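PDB 5YY3: uncharacterized protein AsqI from Emericella nidulans, which catalyses the zinc-dependent ring contraction of 4'-methoxycyclopenin to 4'-methoxyviridicatin, releasing methyl isocyanate, in aspoquinolone biosynthesis. Local coordinates for residues N113-R118 and T381-G386; H144-T149 and E259-Y264; P572-C577 and S638-I643; L500-H505 and S622-I627. All blocks are in the same frame, centred on the assembly; numbering follows the deposited sequence.

Overall arrangement
The four contacts form two pairs in two well-separated parts of the chain. Contacts 1 and 2 lie in the hemocyanin-like, metal-binding part, their centres 11 Å apart, with contact 2 nested inside the loop that contact 1 closes; Phe385 of contact 1 packs against both Phe146 and Tyr261 of contact 2. Contact 1 is the nearer to the zinc site, the side chain of Asn384 coming within about 5 Å of that of His190, whereas the side chain of Tyr261 is about 11 Å from that of His186. Contacts 3 and 4, with centres 12 Å apart, lie in the immunoglobulin-like part, where Val574 meets Met501 and Phe576 meets Ile627. About 42 Å separates the centres of contacts 1 and 4.

Contact 1: N113-R118 and T381-G386; sequences NPELMR and TISNFG
Asn113 carries CG anti to its backbone N (chi1 -176°), and its side chain meets that of Thr381 tip to tip; Glu115, likewise anti (chi1 179°), bends at chi2, and its carboxylate meets Ser383. Asn113 suits its place because its two ends do different work. OD1 caps helix 114-127, accepting from Leu116 N at 3.1 Å and more weakly from Glu115 N, while ND2 donates to Thr381 OG1 at 2.8 Å, with the hydroxyl oxygen near the amide plane, and also to Lys70 O. Bonds at both ends would hold the amide's rotation. Thr381 adds its methyl, CG2 lying 3.9 Å from Glu115 CB, so a residue with both a hydroxyl and a methyl fits here. Ser383 OG makes a weak bond to Glu115 OE2 (2.9 Å). A water joins the same carboxylate oxygen to the loop backbone, accepting from Asn384 N at 2.8 Å; this ties the helix start to a residue whose side chain lies close to the zinc ligands His186 and His190. The contact fastens the first turn of helix 114-127 to the loop between helices 355-367 and 391-410, while Leu116 and Met117 pack on helix 77-92 and Met117 also on helix 97-109.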
loop_
_atom_site.group_PDB
_atom_site.type_symbol
_atom_site.label_atom_id
_atom_site.label_comp_id
_atom_site.label_asym_id
_atom_site.label_seq_id
_atom_site.Cartn_x
_atom_site.Cartn_y
_atom_site.Cartn_z
ATOM N N ASN A 113 -21.803 31.104 -30.046
ATOM C CA ASN A 113 -21.575 30.200 -28.917
ATOM C C ASN A 113 -21.073 30.947 -27.675
ATOM O O ASN A 113 -20.069 31.670 -27.751
ATOM C CB ASN A 113 -20.574 29.113 -29.338
ATOM C CG ASN A 113 -20.350 28.062 -28.266
ATOM O OD1 ASN A 113 -19.785 28.348 -27.205
ATOM N ND2 ASN A 113 -20.778 26.830 -28.544
ATOM N N PRO A 114 -21.770 30.782 -26.529
ATOM C CA PRO A 114 -21.449 31.469 -25.267
ATOM C C PRO A 114 -20.073 31.111 -24.705
ATOM O O PRO A 114 -19.449 31.949 -24.062
ATOM C CB PRO A 114 -22.551 30.992 -24.308
ATOM C CG PRO A 114 -23.626 30.469 -25.163
ATOM C CD PRO A 114 -22.958 29.921 -26.388
ATOM N N GLU A 115 -19.618 29.883 -24.928
ATOM C CA GLU A 115 -18.297 29.472 -24.469
ATOM C C GLU A 115 -17.255 30.215 -25.278
ATOM O O GLU A 115 -16.249 30.691 -24.740
ATOM C CB GLU A 115 -18.108 27.957 -24.596
ATOM C CG GLU A 115 -16.736 27.439 -24.162
ATOM C CD GLU A 115 -16.455 27.641 -22.680
ATOM O OE1 GLU A 115 -17.381 27.478 -21.855
ATOM O OE2 GLU A 115 -15.294 27.939 -22.339
ATOM N N LEU A 116 -17.507 30.317 -26.579
ATOM C CA LEU A 116 -16.660 31.110 -27.448
ATOM C C LEU A 116 -16.631 32.540 -26.923
ATOM O O LEU A 116 -15.565 33.140 -26.793
ATOM C CB LEU A 116 -17.162 31.059 -28.896
ATOM C CG LEU A 116 -16.292 31.674 -30.000
ATOM C CD1 LEU A 116 -16.716 31.129 -31.350
ATOM C CD2 LEU A 116 -16.338 33.216 -30.005
ATOM N N MET A 117 -17.809 33.078 -26.617
ATOM C CA MET A 117 -17.907 34.449 -26.115
ATOM C C MET A 117 -17.148 34.634 -24.803
ATOM O O MET A 117 -16.495 35.659 -24.609
ATOM C CB MET A 117 -19.368 34.858 -25.924
ATOM C CG MET A 117 -19.532 36.321 -25.549
ATOM S SD MET A 117 -18.713 37.395 -26.748
ATOM C CE MET A 117 -18.108 38.656 -25.665
ATOM N N ARG A 118 -17.226 33.648 -23.907
ATOM C CA ARG A 118 -16.530 33.750 -22.616
ATOM C C ARG A 118 -15.039 33.914 -22.795
ATOM O O ARG A 118 -14.428 34.755 -22.144
ATOM C CB ARG A 118 -16.811 32.530 -21.737
ATOM C CG ARG A 118 -17.955 32.760 -20.805
ATOM C CD ARG A 118 -18.257 31.550 -19.963
ATOM N NE ARG A 118 -19.611 31.101 -20.234
ATOM C CZ ARG A 118 -19.865 30.016 -20.928
ATOM N NH1 ARG A 118 -18.848 29.293 -21.365
ATOM N NH2 ARG A 118 -21.108 29.644 -21.163
ATOM N N THR A 381 -20.203 21.208 -27.401
ATOM C CA THR A 381 -19.173 22.204 -27.171
ATOM C C THR A 381 -18.102 21.702 -26.201
ATOM O O THR A 381 -18.414 21.100 -25.174
ATOM C CB THR A 381 -19.788 23.503 -26.643
ATOM O OG1 THR A 381 -20.326 24.237 -27.745
ATOM C CG2 THR A 381 -18.744 24.359 -25.942
ATOM N N ILE A 382 -16.839 21.931 -26.553
ATOM C CA ILE A 382 -15.716 21.611 -25.674
ATOM C C ILE A 382 -15.048 22.862 -25.155
ATOM O O ILE A 382 -14.543 23.673 -25.924
ATOM C CB ILE A 382 -14.646 20.787 -26.373
ATOM C CG1 ILE A 382 -15.227 19.487 -26.910
ATOM C CG2 ILE A 382 -13.488 20.517 -25.429
ATOM C CD1 ILE A 382 -14.282 18.801 -27.844
ATOM N N SER A 383 -15.035 22.983 -23.838
ATOM C CA SER A 383 -14.458 24.119 -23.158
ATOM C C SER A 383 -13.016 23.867 -22.756
ATOM O O SER A 383 -12.676 22.795 -22.252
ATOM C CB SER A 383 -15.288 24.451 -21.923
ATOM O OG SER A 383 -14.625 25.410 -21.121
ATOM N N ASN A 384 -12.162 24.854 -22.996
ATOM C CA ASN A 384 -10.852 24.852 -22.377
ATOM C C ASN A 384 -11.047 25.121 -20.898
ATOM O O ASN A 384 -11.048 26.271 -20.457
ATOM C CB ASN A 384 -9.927 25.900 -22.984
ATOM C CG ASN A 384 -8.547 25.893 -22.343
ATOM O OD1 ASN A 384 -8.219 24.993 -21.558
ATOM N ND2 ASN A 384 -7.722 26.898 -22.678
ATOM N N PHE A 385 -11.217 24.051 -20.142
ATOM C CA PHE A 385 -11.514 24.159 -18.730
ATOM C C PHE A 385 -10.814 23.033 -17.995
ATOM O O PHE A 385 -10.865 21.876 -18.423
ATOM C CB PHE A 385 -13.027 24.103 -18.497
ATOM C CG PHE A 385 -13.442 24.201 -17.052
ATOM C CD1 PHE A 385 -13.393 23.088 -16.214
ATOM C CD2 PHE A 385 -13.915 25.399 -16.542
ATOM C CE1 PHE A 385 -13.783 23.171 -14.888
ATOM C CE2 PHE A 385 -14.316 25.499 -15.219
ATOM C CZ PHE A 385 -14.248 24.379 -14.384
ATOM N N GLY A 386 -10.148 23.385 -16.901
ATOM C CA GLY A 386 -9.692 22.404 -15.935
ATOM C C GLY A 386 -8.502 21.575 -16.352
ATOM O O GLY A 386 -8.311 20.475 -15.835
HETATM O O HOH W 1 -13.099 27.391 -23.507
#

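Contact 2: H144-T149 and E259-Y264; sequences HPFFST and EHYGGY
Phe146, His260 and Tyr261 form an aromatic cluster where two loops of the hemocyanin-like domain meet. Phe146 and His260 both set CG anti to the carbonyl carbon, beside the backbone N (chi1 -51° for His260), and the side chains run antiparallel alongside one another. Their ring planes are within 20° of parallel but displaced, with little overlap. Each ring instead receives an aliphatic carbon over its centre: His260 CB lies 3.5 Å from the centroid of the Phe146 ring, and Phe146 CA sits 3.6 Å from that of the His260 ring, a reciprocal pair of CH-pi contacts. The opposite face of Phe146 takes His144 CE1 toward its rim, so both faces are covered. A flat, apolar phenyl fits such a slot.

Tyr261 puts CG between its backbone N and carbonyl carbon (chi1 68°), a crowded position, and its side chain crosses that of Phe146 at about a right angle, Tyr261 CD1 meeting Phe146 CE2 at 3.7 Å, the ring planes oblique. At its edge His260 is polar: NE2 donates to Ser148 O at 2.8 Å. The oxygen lies in the imidazole plane and NE2 almost in line with the Ser148 C=O, though its N-H is bent off the oxygen. This bond, with Phe146 CA packed over the ring face, would limit the ring's rotation, and histidine suits the place by joining an apolar face to an in-plane donor.

At the exposed end, where Thr149 is poorly ordered, Glu259 divides its carboxylate between two partners. OE1 accepts from the backbone N of Lys150, the next residue after Thr149, while Glu259 OE2 uses its syn lone pair to accept from Thr149 OG1 at 2.8 Å.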
loop_
_atom_site.group_PDB
_atom_site.type_symbol
_atom_site.label_atom_id
_atom_site.label_comp_id
_atom_site.label_asym_id
_atom_site.label_seq_id
_atom_site.Cartn_x
_atom_site.Cartn_y
_atom_site.Cartn_z
ATOM N N HIS A 144 -18.016 30.448 -13.425
ATOM C CA HIS A 144 -18.137 29.675 -14.648
ATOM C C HIS A 144 -19.300 28.697 -14.523
ATOM O O HIS A 144 -19.521 28.131 -13.447
ATOM C CB HIS A 144 -16.827 28.943 -14.936
ATOM C CG HIS A 144 -16.776 28.300 -16.284
ATOM N ND1 HIS A 144 -17.468 27.145 -16.589
ATOM C CD2 HIS A 144 -16.117 28.653 -17.415
ATOM C CE1 HIS A 144 -17.235 26.813 -17.848
ATOM N NE2 HIS A 144 -16.419 27.713 -18.373
ATOM N N PRO A 145 -20.069 28.525 -15.614
ATOM C CA PRO A 145 -21.224 27.616 -15.650
ATOM C C PRO A 145 -20.957 26.217 -15.082
ATOM O O PRO A 145 -21.879 25.606 -14.543
ATOM C CB PRO A 145 -21.546 27.524 -17.148
ATOM C CG PRO A 145 -21.142 28.845 -17.689
ATOM C CD PRO A 145 -19.940 29.292 -16.871
ATOM N N PHE A 146 -19.729 25.716 -15.205
ATOM C CA PHE A 146 -19.413 24.362 -14.743
ATOM C C PHE A 146 -19.441 24.255 -13.213
ATOM O O PHE A 146 -19.559 23.161 -12.663
ATOM C CB PHE A 146 -18.044 23.905 -15.261
ATOM C CG PHE A 146 -18.009 23.592 -16.735
ATOM C CD1 PHE A 146 -19.102 23.825 -17.548
ATOM C CD2 PHE A 146 -16.868 23.048 -17.303
ATOM C CE1 PHE A 146 -19.056 23.530 -18.904
ATOM C CE2 PHE A 146 -16.813 22.754 -18.646
ATOM C CZ PHE A 146 -17.911 22.994 -19.452
ATOM N N PHE A 147 -19.330 25.393 -12.536
ATOM C CA PHE A 147 -19.416 25.448 -11.081
ATOM C C PHE A 147 -20.851 25.415 -10.570
ATOM O O PHE A 147 -21.102 25.743 -9.415
ATOM C CB PHE A 147 -18.719 26.705 -10.549
ATOM C CG PHE A 147 -17.237 26.539 -10.349
ATOM C CD1 PHE A 147 -16.382 26.449 -11.433
ATOM C CD2 PHE A 147 -16.703 26.462 -9.080
ATOM C CE1 PHE A 147 -15.022 26.289 -11.249
ATOM C CE2 PHE A 147 -15.350 26.316 -8.894
ATOM C CZ PHE A 147 -14.509 26.221 -9.977
ATOM N N SER A 148 -21.792 25.024 -11.424
ATOM C CA SER A 148 -23.190 24.881 -11.018
ATOM C C SER A 148 -23.773 23.584 -11.556
ATOM O O SER A 148 -23.291 23.045 -12.554
ATOM C CB SER A 148 -24.022 26.062 -11.510
ATOM O OG SER A 148 -23.478 27.282 -11.054
ATOM N N THR A 149 -24.810 23.089 -10.887
ATOM C CA THR A 149 -25.489 21.863 -11.295
ATOM C C THR A 149 -26.480 22.156 -12.429
ATOM O O THR A 149 -27.019 23.260 -12.513
ATOM C CB THR A 149 -26.231 21.212 -10.097
ATOM O OG1 THR A 149 -26.404 19.809 -10.331
ATOM C CG2 THR A 149 -27.593 21.865 -9.868
ATOM N N GLU A 259 -20.835 16.350 -14.725
ATOM C CA GLU A 259 -22.032 16.756 -15.443
ATOM C C GLU A 259 -21.711 17.429 -16.771
ATOM O O GLU A 259 -22.407 17.219 -17.762
ATOM C CB GLU A 259 -22.858 17.711 -14.586
ATOM C CG GLU A 259 -23.849 17.034 -13.665
ATOM C CD GLU A 259 -24.744 18.037 -12.967
ATOM O OE1 GLU A 259 -25.363 18.871 -13.672
ATOM O OE2 GLU A 259 -24.828 17.992 -11.718
ATOM N N HIS A 260 -20.653 18.238 -16.781
ATOM C CA HIS A 260 -20.375 19.135 -17.901
ATOM C C HIS A 260 -19.335 18.591 -18.847
ATOM O O HIS A 260 -19.335 18.948 -20.017
ATOM C CB HIS A 260 -19.931 20.507 -17.397
ATOM C CG HIS A 260 -20.851 21.096 -16.380
ATOM N ND1 HIS A 260 -21.919 21.895 -16.717
ATOM C CD2 HIS A 260 -20.839 21.038 -15.019
ATOM C CE1 HIS A 260 -22.549 22.279 -15.620
ATOM N NE2 HIS A 260 -21.903 21.779 -14.576
ATOM N N TYR A 261 -18.427 17.760 -18.339
ATOM C CA TYR A 261 -17.498 17.035 -19.206
ATOM C C TYR A 261 -16.989 15.768 -18.531
ATOM O O TYR A 261 -17.059 15.632 -17.305
ATOM C CB TYR A 261 -16.325 17.916 -19.617
ATOM C CG TYR A 261 -15.361 18.303 -18.505
ATOM C CD1 TYR A 261 -15.610 19.401 -17.689
ATOM C CD2 TYR A 261 -14.181 17.595 -18.306
ATOM C CE1 TYR A 261 -14.728 19.771 -16.694
ATOM C CE2 TYR A 261 -13.288 17.957 -17.317
ATOM C CZ TYR A 261 -13.564 19.048 -16.513
ATOM O OH TYR A 261 -12.664 19.407 -15.534
ATOM N N GLY A 262 -16.488 14.838 -19.339
ATOM C CA GLY A 262 -16.045 13.554 -18.838
ATOM C C GLY A 262 -14.536 13.399 -18.828
ATOM O O GLY A 262 -13.786 14.306 -19.210
ATOM N N GLY A 263 -14.088 12.237 -18.372
ATOM C CA GLY A 263 -12.680 11.909 -18.399
ATOM C C GLY A 263 -12.383 10.908 -19.498
ATOM O O GLY A 263 -12.857 11.044 -20.621
ATOM N N TYR A 264 -11.599 9.892 -19.158
ATOM C CA TYR A 264 -11.204 8.857 -20.100
ATOM C C TYR A 264 -10.800 7.631 -19.274
ATOM O O TYR A 264 -10.384 7.771 -18.118
ATOM C CB TYR A 264 -10.061 9.349 -21.010
ATOM C CG TYR A 264 -8.913 9.987 -20.250
ATOM C CD1 TYR A 264 -7.959 9.196 -19.632
ATOM C CD2 TYR A 264 -8.789 11.377 -20.143
ATOM C CE1 TYR A 264 -6.928 9.741 -18.929
ATOM C CE2 TYR A 264 -7.735 11.945 -19.424
ATOM C CZ TYR A 264 -6.808 11.110 -18.824
ATOM O OH TYR A 264 -5.741 11.609 -18.103
#

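Contact 3: P572-C577 and S638-I643; sequences PFVAFC and STTFKI
Phe573 and Phe641 face each other as a hydrogen-bonded pair of antiparallel strands in the immunoglobulin-like domain, where strand 571-580 lies between strands 487-497 and 636-644. Their side chains, with those of Ala575 and Thr639, project from one face of the sheet. Phe641 sets CG between its backbone N and carbonyl carbon (chi1 67°), and the ring then reaches Phe573 CB on the neighbouring strand. That CB is the bump that rests on the Phe641 ring, toward its rim, 3.4 Å from CZ. The small Ala575 leaves room for the same ring, its CB lying 4.0 Å from Phe641 CE1, and Thr639 CG2 packs against that methyl from the paired position. Phe573 turns its own ring so that the Ile643 methyl CD1 stands over its centre, 3.9 Å from the centroid. The two phenyl planes are oblique to one another, at 35°.

This face is packed against Leu427 of strand 422-431, which meets Ala575 and Thr639, and Ile444 of strand 443-449, which meets Phe641 and Ile643. On the other face lie Val574, Thr640 and Ser638, whose OG bonds to Ile627 O. Four backbone bonds fix the register; that from Ala575 N to Thr639 O measures 2.7 Å and is nearly straight, at 175°.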
loop_
_atom_site.group_PDB
_atom_site.type_symbol
_atom_site.label_atom_id
_atom_site.label_comp_id
_atom_site.label_asym_id
_atom_site.label_seq_id
_atom_site.Cartn_x
_atom_site.Cartn_y
_atom_site.Cartn_z
ATOM N N PRO A 572 13.909 17.533 3.701
ATOM C CA PRO A 572 15.024 18.464 3.472
ATOM C C PRO A 572 14.969 19.159 2.111
ATOM O O PRO A 572 14.804 18.522 1.074
ATOM C CB PRO A 572 16.270 17.565 3.601
ATOM C CG PRO A 572 15.787 16.187 3.368
ATOM C CD PRO A 572 14.353 16.132 3.823
ATOM N N PHE A 573 15.096 20.484 2.140
ATOM C CA PHE A 573 15.193 21.287 0.924
ATOM C C PHE A 573 16.447 22.144 0.980
ATOM O O PHE A 573 17.046 22.308 2.034
ATOM C CB PHE A 573 13.961 22.176 0.752
ATOM C CG PHE A 573 12.748 21.449 0.246
ATOM C CD1 PHE A 573 12.103 20.507 1.040
ATOM C CD2 PHE A 573 12.233 21.725 -1.015
ATOM C CE1 PHE A 573 10.971 19.834 0.585
ATOM C CE2 PHE A 573 11.107 21.056 -1.476
ATOM C CZ PHE A 573 10.471 20.096 -0.665
ATOM N N VAL A 574 16.850 22.695 -0.153
ATOM C CA VAL A 574 17.960 23.636 -0.160
ATOM C C VAL A 574 17.470 24.992 -0.654
ATOM O O VAL A 574 16.709 25.065 -1.625
ATOM C CB VAL A 574 19.118 23.140 -1.049
ATOM C CG1 VAL A 574 20.215 24.200 -1.150
ATOM C CG2 VAL A 574 19.674 21.828 -0.504
ATOM N N ALA A 575 17.870 26.053 0.035
ATOM C CA ALA A 575 17.582 27.408 -0.414
ATOM C C ALA A 575 18.812 27.980 -1.087
ATOM O O ALA A 575 19.928 27.750 -0.646
ATOM C CB ALA A 575 17.153 28.286 0.731
ATOM N N PHE A 576 18.588 28.718 -2.167
ATOM C CA PHE A 576 19.646 29.284 -2.979
ATOM C C PHE A 576 19.340 30.759 -3.190
ATOM O O PHE A 576 18.198 31.127 -3.478
ATOM C CB PHE A 576 19.745 28.533 -4.316
ATOM C CG PHE A 576 20.459 29.286 -5.405
ATOM C CD1 PHE A 576 19.771 30.176 -6.222
ATOM C CD2 PHE A 576 21.806 29.071 -5.646
ATOM C CE1 PHE A 576 20.410 30.846 -7.235
ATOM C CE2 PHE A 576 22.458 29.747 -6.666
ATOM C CZ PHE A 576 21.763 30.633 -7.457
ATOM N N CYS A 577 20.355 31.601 -3.031
ATOM C CA CYS A 577 20.181 33.022 -3.241
ATOM C C CYS A 577 21.370 33.556 -4.025
ATOM O O CYS A 577 22.532 33.347 -3.658
ATOM C CB CYS A 577 20.025 33.773 -1.912
ATOM S SG CYS A 577 19.457 35.504 -2.165
ATOM N N SER A 638 23.757 29.549 0.057
ATOM C CA SER A 638 22.742 28.509 0.121
ATOM C C SER A 638 22.696 27.925 1.506
ATOM O O SER A 638 23.663 28.022 2.268
ATOM C CB SER A 638 23.002 27.407 -0.916
ATOM O OG SER A 638 24.163 26.678 -0.592
ATOM N N THR A 639 21.558 27.328 1.836
ATOM C CA THR A 639 21.329 26.837 3.176
ATOM C C THR A 639 20.264 25.752 3.133
ATOM O O THR A 639 19.380 25.776 2.279
ATOM C CB THR A 639 20.911 27.983 4.124
ATOM O OG1 THR A 639 20.970 27.534 5.483
ATOM C CG2 THR A 639 19.497 28.424 3.827
ATOM N N THR A 640 20.353 24.785 4.036
ATOM C CA THR A 640 19.352 23.726 4.069
ATOM C C THR A 640 18.232 24.123 5.035
ATOM O O THR A 640 18.455 24.863 5.975
ATOM C CB THR A 640 19.978 22.367 4.465
ATOM O OG1 THR A 640 21.145 22.140 3.671
ATOM C CG2 THR A 640 19.003 21.208 4.189
ATOM N N PHE A 641 17.014 23.671 4.764
ATOM C CA PHE A 641 15.897 23.835 5.684
ATOM C C PHE A 641 14.975 22.644 5.496
ATOM O O PHE A 641 15.135 21.869 4.565
ATOM C CB PHE A 641 15.142 25.148 5.449
ATOM C CG PHE A 641 14.411 25.212 4.127
ATOM C CD1 PHE A 641 15.103 25.455 2.949
ATOM C CD2 PHE A 641 13.034 25.058 4.063
ATOM C CE1 PHE A 641 14.437 25.524 1.731
ATOM C CE2 PHE A 641 12.369 25.139 2.852
ATOM C CZ PHE A 641 13.073 25.370 1.692
ATOM N N LYS A 642 14.001 22.506 6.377
ATOM C CA LYS A 642 13.103 21.384 6.284
ATOM C C LYS A 642 11.664 21.868 6.273
ATOM O O LYS A 642 11.297 22.814 6.980
ATOM C CB LYS A 642 13.336 20.407 7.445
ATOM C CG LYS A 642 14.664 19.635 7.367
ATOM C CD LYS A 642 14.729 18.563 8.465
ATOM C CE LYS A 642 16.143 18.066 8.711
ATOM N NZ LYS A 642 16.154 16.873 9.615
ATOM N N ILE A 643 10.854 21.219 5.452
ATOM C CA ILE A 643 9.416 21.444 5.463
ATOM C C ILE A 643 8.703 20.254 6.101
ATOM O O ILE A 643 8.916 19.107 5.701
ATOM C CB ILE A 643 8.880 21.680 4.046
ATOM C CG1 ILE A 643 9.680 22.804 3.395
ATOM C CG2 ILE A 643 7.411 22.020 4.083
ATOM C CD1 ILE A 643 9.276 23.076 1.977
#

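Contact 4: L500-H505 and S622-I627; sequences LMNDYH and SIRTII
The guanidinium of Arg624 receives the Met501 methyl over one face, CE lying 3.2 Å from NH1 and displaced toward the rim of the group. The two side chains cross at about a right angle, and Met501, whose chain bends at chi3 (39°), also brings SD near Arg624 CG. A flexible thioether suits this place, since its methyl can lie on a flat cation without competing for the N-H groups. The second flat group, the Tyr504 ring, meets the Ile623 methyl CD1 obliquely, with CD1 of the ring at 3.6 Å; Trp610 approaches the same ring edge-to-face, and its backbone N bonds to Tyr504 OH.

Asn502, at the third position of a type I beta turn running from Leu500 to Asp503, joins the loop to the helix. Its OD1 accepts from Arg624 N at 3.2 Å, the C=O...N angle being 165°, close to straight. A water adds a second link, donating to Asn502 O and accepting from Ile623 N at 3.1 Å. Ser622 and Thr625 form the capping box of helix 623-626: Ser622 N donates to Thr625 OG1 at 2.8 Å, and Thr625 N returns a weak bond to Ser622 OG.

Leu613 of helix 611-614 packs on both Tyr504 and Ile623, extending the apolar side of this part of the immunoglobulin-like domain. Chemically, each of the helix's first three N-H groups has a partner: water for Ile623, Asn502 OD1 for Arg624 and, weakly, Ser622 OG for Thr625, so the turn 500-503 supplements the helix's own cap.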
loop_
_atom_site.group_PDB
_atom_site.type_symbol
_atom_site.label_atom_id
_atom_site.label_comp_id
_atom_site.label_asym_id
_atom_site.label_seq_id
_atom_site.Cartn_x
_atom_site.Cartn_y
_atom_site.Cartn_z
ATOM N N LEU A 500 16.673 16.505 -5.818
ATOM C CA LEU A 500 16.629 17.031 -7.184
ATOM C C LEU A 500 17.597 18.191 -7.412
ATOM O O LEU A 500 17.693 18.721 -8.510
ATOM C CB LEU A 500 15.212 17.493 -7.528
ATOM C CG LEU A 500 14.060 16.524 -7.290
ATOM C CD1 LEU A 500 12.738 17.165 -7.671
ATOM C CD2 LEU A 500 14.292 15.256 -8.078
ATOM N N MET A 501 18.310 18.573 -6.358
ATOM C CA MET A 501 19.110 19.800 -6.325
ATOM C C MET A 501 20.101 20.006 -7.481
ATOM O O MET A 501 20.370 21.149 -7.852
ATOM C CB MET A 501 19.834 19.831 -4.970
ATOM C CG MET A 501 21.017 20.721 -4.840
ATOM S SD MET A 501 21.837 20.402 -3.268
ATOM C CE MET A 501 21.672 18.647 -3.205
ATOM N N ASN A 502 20.627 18.934 -8.073
ATOM C CA ASN A 502 21.582 19.106 -9.182
ATOM C C ASN A 502 20.952 19.201 -10.576
ATOM O O ASN A 502 21.654 19.208 -11.583
ATOM C CB ASN A 502 22.601 17.973 -9.189
ATOM C CG ASN A 502 23.598 18.100 -8.078
ATOM O OD1 ASN A 502 23.938 19.214 -7.644
ATOM N ND2 ASN A 502 24.078 16.967 -7.597
ATOM N N ASP A 503 19.631 19.243 -10.625
ATOM C CA ASP A 503 18.926 19.491 -11.865
ATOM C C ASP A 503 18.485 20.943 -11.879
ATOM O O ASP A 503 17.689 21.355 -11.027
ATOM C CB ASP A 503 17.722 18.554 -11.991
ATOM C CG ASP A 503 16.844 18.885 -13.169
ATOM O OD1 ASP A 503 17.371 19.394 -14.184
ATOM O OD2 ASP A 503 15.621 18.620 -13.088
ATOM N N TYR A 504 19.026 21.713 -12.824
ATOM C CA TYR A 504 18.657 23.116 -13.027
ATOM C C TYR A 504 17.149 23.335 -12.980
ATOM O O TYR A 504 16.659 24.272 -12.355
ATOM C CB TYR A 504 19.151 23.620 -14.385
ATOM C CG TYR A 504 20.639 23.542 -14.658
ATOM C CD1 TYR A 504 21.537 24.437 -14.060
ATOM C CD2 TYR A 504 21.146 22.604 -15.558
ATOM C CE1 TYR A 504 22.898 24.375 -14.335
ATOM C CE2 TYR A 504 22.497 22.537 -15.838
ATOM C CZ TYR A 504 23.374 23.427 -15.220
ATOM O OH TYR A 504 24.726 23.362 -15.505
ATOM N N HIS A 505 16.417 22.463 -13.663
ATOM C CA HIS A 505 15.003 22.696 -13.917
ATOM C C HIS A 505 14.141 22.274 -12.751
ATOM O O HIS A 505 12.925 22.477 -12.777
ATOM C CB HIS A 505 14.601 21.974 -15.195
ATOM C CG HIS A 505 15.522 22.275 -16.330
ATOM N ND1 HIS A 505 15.347 23.357 -17.160
ATOM C CD2 HIS A 505 16.686 21.690 -16.712
ATOM C CE1 HIS A 505 16.342 23.408 -18.027
ATOM N NE2 HIS A 505 17.169 22.409 -17.770
ATOM N N SER A 622 29.320 20.357 -9.520
ATOM C CA SER A 622 27.878 20.238 -9.657
ATOM C C SER A 622 27.260 21.550 -9.183
ATOM O O SER A 622 27.977 22.458 -8.761
ATOM C CB SER A 622 27.340 19.053 -8.856
ATOM O OG SER A 622 27.585 19.227 -7.469
ATOM N N ILE A 623 25.939 21.659 -9.275
ATOM C CA ILE A 623 25.245 22.813 -8.735
ATOM C C ILE A 623 25.536 22.884 -7.238
ATOM O O ILE A 623 25.769 23.966 -6.680
ATOM C CB ILE A 623 23.722 22.742 -9.012
ATOM C CG1 ILE A 623 23.460 22.940 -10.510
ATOM C CG2 ILE A 623 22.966 23.792 -8.215
ATOM C CD1 ILE A 623 21.996 22.863 -10.906
ATOM N N ARG A 624 25.571 21.715 -6.599
ATOM C CA ARG A 624 25.793 21.650 -5.166
ATOM C C ARG A 624 27.157 22.197 -4.756
ATOM O O ARG A 624 27.247 22.909 -3.757
ATOM C CB ARG A 624 25.657 20.223 -4.661
ATOM C CG ARG A 624 25.758 20.146 -3.154
ATOM C CD ARG A 624 26.263 18.791 -2.708
ATOM N NE ARG A 624 25.570 17.696 -3.379
ATOM C CZ ARG A 624 24.562 17.016 -2.841
ATOM N NH1 ARG A 624 24.112 17.332 -1.624
ATOM N NH2 ARG A 624 23.990 16.032 -3.526
ATOM N N THR A 625 28.209 21.879 -5.513
ATOM C CA THR A 625 29.549 22.344 -5.144
ATOM C C THR A 625 29.652 23.861 -5.306
ATOM O O THR A 625 30.193 24.551 -4.436
ATOM C CB THR A 625 30.669 21.669 -5.964
ATOM O OG1 THR A 625 30.391 21.794 -7.366
ATOM C CG2 THR A 625 30.797 20.196 -5.610
ATOM N N ILE A 626 29.102 24.377 -6.400
ATOM C CA ILE A 626 29.191 25.799 -6.708
ATOM C C ILE A 626 28.449 26.630 -5.682
ATOM O O ILE A 626 28.954 27.642 -5.207
ATOM C CB ILE A 626 28.641 26.096 -8.120
ATOM C CG1 ILE A 626 29.650 25.625 -9.176
ATOM C CG2 ILE A 626 28.324 27.580 -8.289
ATOM C CD1 ILE A 626 29.093 25.637 -10.577
ATOM N N ILE A 627 27.258 26.189 -5.307
ATOM C CA ILE A 627 26.455 27.004 -4.428
ATOM C C ILE A 627 26.880 26.792 -2.972
ATOM O O ILE A 627 26.331 27.411 -2.061
ATOM C CB ILE A 627 24.950 26.720 -4.614
ATOM C CG1 ILE A 627 24.558 25.340 -4.073
ATOM C CG2 ILE A 627 24.563 26.869 -6.084
ATOM C CD1 ILE A 627 23.077 25.136 -4.032
HETATM O O HOH W 2 24.700 19.696 -11.329
#